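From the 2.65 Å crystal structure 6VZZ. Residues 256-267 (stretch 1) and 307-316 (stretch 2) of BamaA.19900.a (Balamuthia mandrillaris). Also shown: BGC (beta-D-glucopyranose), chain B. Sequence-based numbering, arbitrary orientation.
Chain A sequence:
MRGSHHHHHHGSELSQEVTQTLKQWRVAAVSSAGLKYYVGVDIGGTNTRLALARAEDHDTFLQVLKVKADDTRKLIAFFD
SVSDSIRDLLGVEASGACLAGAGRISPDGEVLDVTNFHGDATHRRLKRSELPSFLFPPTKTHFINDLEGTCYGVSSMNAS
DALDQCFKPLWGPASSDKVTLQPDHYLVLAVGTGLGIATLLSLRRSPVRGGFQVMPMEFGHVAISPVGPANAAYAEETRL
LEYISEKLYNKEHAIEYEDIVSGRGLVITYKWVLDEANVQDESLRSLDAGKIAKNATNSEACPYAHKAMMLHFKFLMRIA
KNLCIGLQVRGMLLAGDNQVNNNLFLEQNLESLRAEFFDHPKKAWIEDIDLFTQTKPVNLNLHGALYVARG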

ATOM      1  N   GLU A 256       4.103  15.140   5.604  1.00 39.17           N
ATOM      2  CA  GLU A 256       3.273  14.191   4.875  1.00 36.51           C
ATOM      3  C   GLU A 256       3.044  14.705   3.468  1.00 35.45           C
ATOM      4  O   GLU A 256       3.107  15.911   3.211  1.00 35.43           O
ATOM      5  CB  GLU A 256       1.913  13.987   5.554  1.00 36.54           C
ATOM      6  CG  GLU A 256       1.950  13.821   7.056  1.00 36.25           C
ATOM      7  CD  GLU A 256       0.564  13.649   7.649  1.00 40.67           C
ATOM      8  OE1 GLU A 256      -0.428  14.018   6.977  1.00 40.50           O
ATOM      9  OE2 GLU A 256       0.463  13.131   8.783  1.00 39.93           O
ATOM     10  N   TYR A 257       2.768  13.772   2.548  1.00 35.34           N
ATOM     11  CA  TYR A 257       2.442  14.183   1.186  1.00 33.99           C
ATOM     12  C   TYR A 257       1.277  15.167   1.184  1.00 38.56           C
ATOM     13  O   TYR A 257       1.273  16.129   0.404  1.00 38.22           O
ATOM     14  CB  TYR A 257       2.125  12.966   0.314  1.00 32.37           C
ATOM     15  CG  TYR A 257       3.349  12.305  -0.291  1.00 36.09           C
ATOM     16  CD1 TYR A 257       4.012  12.879  -1.370  1.00 35.70           C
ATOM     17  CD2 TYR A 257       3.841  11.102   0.211  1.00 33.22           C
ATOM     18  CE1 TYR A 257       5.129  12.275  -1.927  1.00 35.43           C
ATOM     19  CE2 TYR A 257       4.950  10.501  -0.340  1.00 32.56           C
ATOM     20  CZ  TYR A 257       5.596  11.091  -1.407  1.00 35.81           C
ATOM     21  OH  TYR A 257       6.710  10.489  -1.963  1.00 37.86           O
ATOM     22  N   GLU A 258       0.301  14.965   2.084  1.00 36.73           N
ATOM     23  CA  GLU A 258      -0.843  15.869   2.180  1.00 36.60           C
ATOM     24  C   GLU A 258      -0.432  17.275   2.614  1.00 40.17           C
ATOM     25  O   GLU A 258      -1.170  18.236   2.357  1.00 41.02           O
ATOM     26  CB  GLU A 258      -1.887  15.305   3.149  1.00 33.98           C
ATOM     27  CG  GLU A 258      -3.186  16.109   3.191  1.00 37.32           C
ATOM     28  CD  GLU A 258      -4.261  15.482   4.069  1.00 40.60           C
ATOM     29  OE1 GLU A 258      -4.760  14.394   3.717  1.00 38.78           O
ATOM     30  OE2 GLU A 258      -4.608  16.076   5.116  1.00 41.13           O
ATOM     31  N   ASP A 259       0.731  17.432   3.243  1.00 36.77           N
ATOM     32  CA  ASP A 259       1.152  18.774   3.618  1.00 38.62           C
ATOM     33  C   ASP A 259       1.538  19.612   2.409  1.00 41.06           C
ATOM     34  O   ASP A 259       1.679  20.837   2.536  1.00 41.34           O
ATOM     35  CB  ASP A 259       2.300  18.701   4.627  1.00 38.64           C
ATOM     36  CG  ASP A 259       1.855  18.123   5.968  1.00 41.02           C
ATOM     37  OD1 ASP A 259       0.665  18.297   6.324  1.00 38.87           O
ATOM     38  OD2 ASP A 259       2.686  17.502   6.670  1.00 42.58           O
ATOM     39  N   ILE A 260       1.686  18.989   1.239  1.00 37.87           N
ATOM     40  CA  ILE A 260       1.877  19.703  -0.010  1.00 38.91           C
ATOM     41  C   ILE A 260       0.719  19.465  -0.974  1.00 41.31           C
ATOM     42  O   ILE A 260       0.214  20.412  -1.599  1.00 42.85           O
ATOM     43  CB  ILE A 260       3.219  19.309  -0.661  1.00 39.05           C
ATOM     44  CG1 ILE A 260       4.386  19.875   0.148  1.00 40.86           C
ATOM     45  CG2 ILE A 260       3.287  19.742  -2.116  1.00 40.19           C
ATOM     46  CD1 ILE A 260       5.745  19.456  -0.388  1.00 41.55           C
ATOM     47  N   VAL A 261       0.257  18.221  -1.067  1.00 37.81           N
ATOM     48  CA  VAL A 261      -0.713  17.822  -2.073  1.00 40.79           C
ATOM     49  C   VAL A 261      -2.102  17.966  -1.470  1.00 40.27           C
ATOM     50  O   VAL A 261      -2.751  16.975  -1.119  1.00 40.24           O
ATOM     51  CB  VAL A 261      -0.445  16.387  -2.567  1.00 39.35           C
ATOM     52  CG1 VAL A 261      -1.320  16.055  -3.765  1.00 38.32           C
ATOM     53  CG2 VAL A 261       1.025  16.214  -2.894  1.00 33.64           C
ATOM     54  N   SER A 262      -2.561  19.210  -1.352  1.00 41.17           N
ATOM     55  CA  SER A 262      -3.869  19.542  -0.801  1.00 40.01           C
ATOM     56  C   SER A 262      -4.094  21.024  -1.039  1.00 42.82           C
ATOM     57  O   SER A 262      -3.198  21.737  -1.495  1.00 45.72           O
ATOM     58  CB  SER A 262      -3.969  19.214   0.689  1.00 39.31           C
ATOM     59  OG  SER A 262      -3.095  20.046   1.421  1.00 39.14           O
ATOM     60  N   GLY A 263      -5.298  21.484  -0.720  1.00 39.97           N
ATOM     61  CA  GLY A 263      -5.564  22.900  -0.824  1.00 37.76           C
ATOM     62  C   GLY A 263      -4.636  23.730   0.040  1.00 43.74           C
ATOM     63  O   GLY A 263      -3.947  24.620  -0.466  1.00 48.44           O
ATOM     64  N   ARG A 264      -4.606  23.455   1.349  1.00 40.72           N
ATOM     65  CA  ARG A 264      -3.710  24.197   2.227  1.00 41.41           C
ATOM     66  C   ARG A 264      -2.254  23.961   1.850  1.00 43.50           C
ATOM     67  O   ARG A 264      -1.409  24.836   2.065  1.00 42.90           O
ATOM     68  CB  ARG A 264      -3.968  23.821   3.692  1.00 40.29           C
ATOM     69  CG  ARG A 264      -3.536  22.420   4.091  1.00 41.22           C
ATOM     70  CD  ARG A 264      -4.079  22.028   5.462  1.00 39.47           C
ATOM     71  NE  ARG A 264      -3.570  20.730   5.896  1.00 41.38           N
ATOM     72  CZ  ARG A 264      -4.143  19.562   5.601  1.00 46.69           C
ATOM     73  NH1 ARG A 264      -5.256  19.530   4.871  1.00 42.22           N
ATOM     74  NH2 ARG A 264      -3.608  18.421   6.037  1.00 44.67           N
ATOM     75  N   GLY A 265      -1.949  22.795   1.269  1.00 41.54           N
ATOM     76  CA  GLY A 265      -0.587  22.527   0.839  1.00 42.46           C
ATOM     77  C   GLY A 265      -0.173  23.395  -0.332  1.00 42.40           C
ATOM     78  O   GLY A 265       0.938  23.925  -0.359  1.00 45.22           O
ATOM     79  N   LEU A 266      -1.063  23.561  -1.309  1.00 43.29           N
ATOM     80  CA  LEU A 266      -0.785  24.491  -2.395  1.00 43.35           C
ATOM     81  C   LEU A 266      -0.634  25.912  -1.867  1.00 45.70           C
ATOM     82  O   LEU A 266       0.214  26.671  -2.341  1.00 48.60           O
ATOM     83  CB  LEU A 266      -1.891  24.417  -3.444  1.00 40.50           C
ATOM     84  CG  LEU A 266      -1.762  25.399  -4.609  1.00 45.26           C
ATOM     85  CD1 LEU A 266      -0.493  25.148  -5.412  1.00 41.94           C
ATOM     86  CD2 LEU A 266      -2.989  25.338  -5.497  1.00 45.49           C
ATOM     87  N   VAL A 267      -1.429  26.281  -0.863  1.00 45.21           N
ATOM     88  CA  VAL A 267      -1.337  27.624  -0.304  1.00 46.65           C
ATOM     89  C   VAL A 267      -0.003  27.822   0.405  1.00 46.95           C
ATOM     90  O   VAL A 267       0.630  28.879   0.280  1.00 49.21           O
ATOM     91  CB  VAL A 267      -2.527  27.897   0.638  1.00 49.45           C
ATOM     92  CG1 VAL A 267      -2.303  29.177   1.432  1.00 47.97           C
ATOM     93  CG2 VAL A 267      -3.829  27.972  -0.147  1.00 45.35           C
TER
HETATM   94  C2  BGC B 401      -8.099  11.636   5.240  1.00 34.07           C
HETATM   95  C3  BGC B 401      -8.630  10.533   4.339  1.00 34.86           C
HETATM   96  C4  BGC B 401      -9.461  11.134   3.211  1.00 35.95           C
HETATM   97  C5  BGC B 401      -8.635  12.187   2.481  1.00 37.40           C
HETATM   98  C6  BGC B 401      -9.376  12.884   1.364  1.00 34.53           C
HETATM   99  C1  BGC B 401      -7.334  12.642   4.392  1.00 35.01           C
HETATM  100  O1  BGC B 401      -6.757  13.623   5.173  1.00 39.30           O
HETATM  101  O2  BGC B 401      -7.255  11.087   6.244  1.00 36.32           O
HETATM  102  O3  BGC B 401      -9.396   9.602   5.090  1.00 35.93           O
HETATM  103  O4  BGC B 401      -9.824  10.123   2.283  1.00 32.47           O
HETATM  104  O5  BGC B 401      -8.220  13.189   3.419  1.00 36.44           O
HETATM  105  O6  BGC B 401     -10.655  13.317   1.779  1.00 37.00           O
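Stretch 2 (307-316) KAMMLHFKFL

Phe315 lies at the apolar centre of the contact, its CA-to-CB bond directed toward stretch 1. A flat aromatic ring suits this place because its face and its edge can both be packed. Ile260 CD1 sits over one face, 3.8 Å from the centroid of the Phe315 ring and only 7° off the normal, a CH-pi contact; Ile260 has chi1 m and chi2 t, and its CA-to-CB bond points toward stretch 2. The edge meets the Tyr257 ring, with Phe315 CD2 3.9 Å from Tyr257 CE1. Val261, compact and branched at CB, fills the space beside the helix backbone: Val261 CG2 is 3.6 Å from Phe315 CB, while Val261 CG1 reaches Leu316 CB at 3.8 Å.

Stretch 2 is helical from Lys307 to Leu316, a segment of a longer helix, and it packs against a turn and the beginning of a second helix, residues 263-267, in stretch 1. The two helix axes come within 9.7 Å, and their N-to-C directions differ by 136°, so the helices run obliquely and closer to antiparallel than to parallel. Between them the stretches bury 542 Å², with His312, Leu266 and Phe315 the largest contributors.

Further toward the start of the stretch 2 helix, Leu266 takes over. Its CA-to-CB bond points sideways, but with chi1 t and chi2 p the end of the side chain comes nearer. Leu266 CD1 lies 4.1 Å from Ala308 CB, where the small alanine lets the leucine come near the helix backbone, and Leu266 CD2 is 3.7 Å from Met309 SD. Although Met309 directs its CA-to-CB bond away, its long, flexible side chain still makes this contact.

His312 joins the apolar packing to the polar edge. His312 CA lies 5.4 Å from Val261 CA, the closest CA pair across the stretches. Leu266 CB covers one face of the His312 imidazole, 4.3 Å from its centroid, whereas the ring edge addresses the turn: His312 ND1 donates to Ile260 O at 2.9 Å, the sole hydrogen bond between the stretches. Histidine suits this position by offering a ring for packing and a nitrogen that can satisfy a buried carbonyl.

Beyond it, stretch 1 supplies its own polar order. Ser262 OG caps the helix by accepting from Gly265 N at 3.0 Å and donates to Glu258 O at 2.8 Å. Gly265 fits its tight site because a CB there would clash with Ile260 O. Farther out, Arg264 NH2 forms a salt bridge with Glu258 OE2 at 2.7 Å, and Glu258 OE1 accepts from O1 of the bound glucose at 2.6 Å.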

ATOM      1  N   LYS A 307       4.899  28.045 -10.272  1.00 53.80           N
ATOM      2  CA  LYS A 307       5.958  27.339  -9.554  1.00 55.18           C
ATOM      3  C   LYS A 307       5.386  26.500  -8.415  1.00 52.60           C
ATOM      4  O   LYS A 307       5.746  25.328  -8.252  1.00 53.20           O
ATOM      5  CB  LYS A 307       6.992  28.342  -9.034  1.00 56.95           C
ATOM      6  CG  LYS A 307       8.239  27.726  -8.407  1.00 59.33           C
ATOM      7  CD  LYS A 307       8.971  26.819  -9.390  1.00 71.50           C
ATOM      8  CE  LYS A 307      10.239  26.208  -8.781  1.00 73.65           C
ATOM      9  NZ  LYS A 307      10.905  25.226  -9.691  1.00 65.60           N
ATOM     10  N   ALA A 308       4.468  27.077  -7.636  1.00 52.67           N
ATOM     11  CA  ALA A 308       3.858  26.339  -6.535  1.00 52.27           C
ATOM     12  C   ALA A 308       3.009  25.181  -7.050  1.00 48.70           C
ATOM     13  O   ALA A 308       3.085  24.057  -6.537  1.00 44.81           O
ATOM     14  CB  ALA A 308       3.019  27.284  -5.680  1.00 47.64           C
ATOM     15  N   MET A 309       2.185  25.439  -8.064  1.00 47.01           N
ATOM     16  CA  MET A 309       1.347  24.384  -8.624  1.00 47.46           C
ATOM     17  C   MET A 309       2.198  23.261  -9.213  1.00 49.22           C
ATOM     18  O   MET A 309       1.864  22.079  -9.078  1.00 42.43           O
ATOM     19  CB  MET A 309       0.425  24.981  -9.684  1.00 47.64           C
ATOM     20  CG  MET A 309      -0.742  24.119 -10.080  1.00 49.73           C
ATOM     21  SD  MET A 309      -1.993  24.088  -8.789  1.00 52.04           S
ATOM     22  CE  MET A 309      -3.196  22.989  -9.512  1.00 51.70           C
ATOM     23  N   MET A 310       3.305  23.621  -9.868  1.00 51.51           N
ATOM     24  CA  MET A 310       4.264  22.636 -10.356  1.00 46.13           C
ATOM     25  C   MET A 310       4.709  21.695  -9.241  1.00 46.65           C
ATOM     26  O   MET A 310       4.685  20.468  -9.394  1.00 47.18           O
ATOM     27  CB  MET A 310       5.465  23.363 -10.957  1.00 51.68           C
ATOM     28  CG  MET A 310       6.323  22.529 -11.878  1.00 60.82           C
ATOM     29  SD  MET A 310       5.356  21.913 -13.267  1.00 77.57           S
ATOM     30  CE  MET A 310       5.184  20.194 -12.786  1.00 55.22           C
ATOM     31  N   LEU A 311       5.137  22.258  -8.110  1.00 47.78           N
ATOM     32  CA  LEU A 311       5.593  21.426  -7.003  1.00 46.94           C
ATOM     33  C   LEU A 311       4.442  20.641  -6.400  1.00 43.83           C
ATOM     34  O   LEU A 311       4.612  19.484  -5.998  1.00 42.80           O
ATOM     35  CB  LEU A 311       6.264  22.289  -5.941  1.00 46.36           C
ATOM     36  CG  LEU A 311       7.632  22.822  -6.335  1.00 45.78           C
ATOM     37  CD1 LEU A 311       7.839  24.187  -5.743  1.00 48.78           C
ATOM     38  CD2 LEU A 311       8.694  21.859  -5.849  1.00 46.61           C
ATOM     39  N   HIS A 312       3.270  21.269  -6.317  1.00 45.85           N
ATOM     40  CA  HIS A 312       2.065  20.592  -5.853  1.00 43.63           C
ATOM     41  C   HIS A 312       1.844  19.304  -6.638  1.00 41.90           C
ATOM     42  O   HIS A 312       1.788  18.210  -6.067  1.00 39.66           O
ATOM     43  CB  HIS A 312       0.882  21.554  -5.993  1.00 42.60           C
ATOM     44  CG  HIS A 312      -0.444  20.971  -5.631  1.00 41.83           C
ATOM     45  ND1 HIS A 312      -0.790  20.646  -4.338  1.00 41.62           N
ATOM     46  CD2 HIS A 312      -1.531  20.697  -6.392  1.00 44.03           C
ATOM     47  CE1 HIS A 312      -2.026  20.178  -4.321  1.00 45.52           C
ATOM     48  NE2 HIS A 312      -2.497  20.196  -5.555  1.00 45.34           N
ATOM     49  N   PHE A 313       1.786  19.414  -7.966  1.00 43.70           N
ATOM     50  CA  PHE A 313       1.529  18.239  -8.785  1.00 40.42           C
ATOM     51  C   PHE A 313       2.741  17.332  -8.870  1.00 41.49           C
ATOM     52  O   PHE A 313       2.588  16.117  -9.064  1.00 40.78           O
ATOM     53  CB  PHE A 313       1.069  18.654 -10.174  1.00 43.75           C
ATOM     54  CG  PHE A 313      -0.411  18.693 -10.304  1.00 50.03           C
ATOM     55  CD1 PHE A 313      -1.145  17.521 -10.252  1.00 52.74           C
ATOM     56  CD2 PHE A 313      -1.079  19.891 -10.437  1.00 52.29           C
ATOM     57  CE1 PHE A 313      -2.516  17.539 -10.351  1.00 55.39           C
ATOM     58  CE2 PHE A 313      -2.457  19.912 -10.536  1.00 56.78           C
ATOM     59  CZ  PHE A 313      -3.176  18.734 -10.492  1.00 55.31           C
ATOM     60  N   LYS A 314       3.944  17.887  -8.723  1.00 41.93           N
ATOM     61  CA  LYS A 314       5.130  17.041  -8.682  1.00 40.68           C
ATOM     62  C   LYS A 314       5.036  16.035  -7.543  1.00 39.98           C
ATOM     63  O   LYS A 314       5.300  14.841  -7.726  1.00 40.92           O
ATOM     64  CB  LYS A 314       6.387  17.898  -8.554  1.00 43.39           C
ATOM     65  CG  LYS A 314       7.659  17.076  -8.498  1.00 43.54           C
ATOM     66  CD  LYS A 314       8.828  17.791  -9.156  1.00 48.21           C
ATOM     67  CE  LYS A 314       9.462  18.806  -8.228  1.00 49.98           C
ATOM     68  NZ  LYS A 314      10.797  19.272  -8.742  1.00 54.01           N
ATOM     69  N   PHE A 315       4.625  16.491  -6.359  1.00 37.61           N
ATOM     70  CA  PHE A 315       4.553  15.565  -5.237  1.00 37.03           C
ATOM     71  C   PHE A 315       3.366  14.627  -5.358  1.00 38.20           C
ATOM     72  O   PHE A 315       3.424  13.500  -4.855  1.00 37.29           O
ATOM     73  CB  PHE A 315       4.522  16.323  -3.914  1.00 36.63           C
ATOM     74  CG  PHE A 315       5.883  16.706  -3.427  1.00 39.27           C
ATOM     75  CD1 PHE A 315       6.510  17.848  -3.913  1.00 41.02           C
ATOM     76  CD2 PHE A 315       6.554  15.910  -2.512  1.00 36.30           C
ATOM     77  CE1 PHE A 315       7.783  18.197  -3.481  1.00 42.72           C
ATOM     78  CE2 PHE A 315       7.816  16.248  -2.076  1.00 37.34           C
ATOM     79  CZ  PHE A 315       8.437  17.397  -2.557  1.00 41.99           C
ATOM     80  N   LEU A 316       2.293  15.051  -6.027  1.00 39.19           N
ATOM     81  CA  LEU A 316       1.239  14.096  -6.358  1.00 38.04           C
ATOM     82  C   LEU A 316       1.780  12.990  -7.258  1.00 37.52           C
ATOM     83  O   LEU A 316       1.495  11.808  -7.041  1.00 33.82           O
ATOM     84  CB  LEU A 316       0.060  14.804  -7.027  1.00 38.50           C
ATOM     85  CG  LEU A 316      -0.995  13.839  -7.585  1.00 36.22           C
ATOM     86  CD1 LEU A 316      -1.743  13.151  -6.461  1.00 33.88           C
ATOM     87  CD2 LEU A 316      -1.953  14.552  -8.508  1.00 38.77           C
TER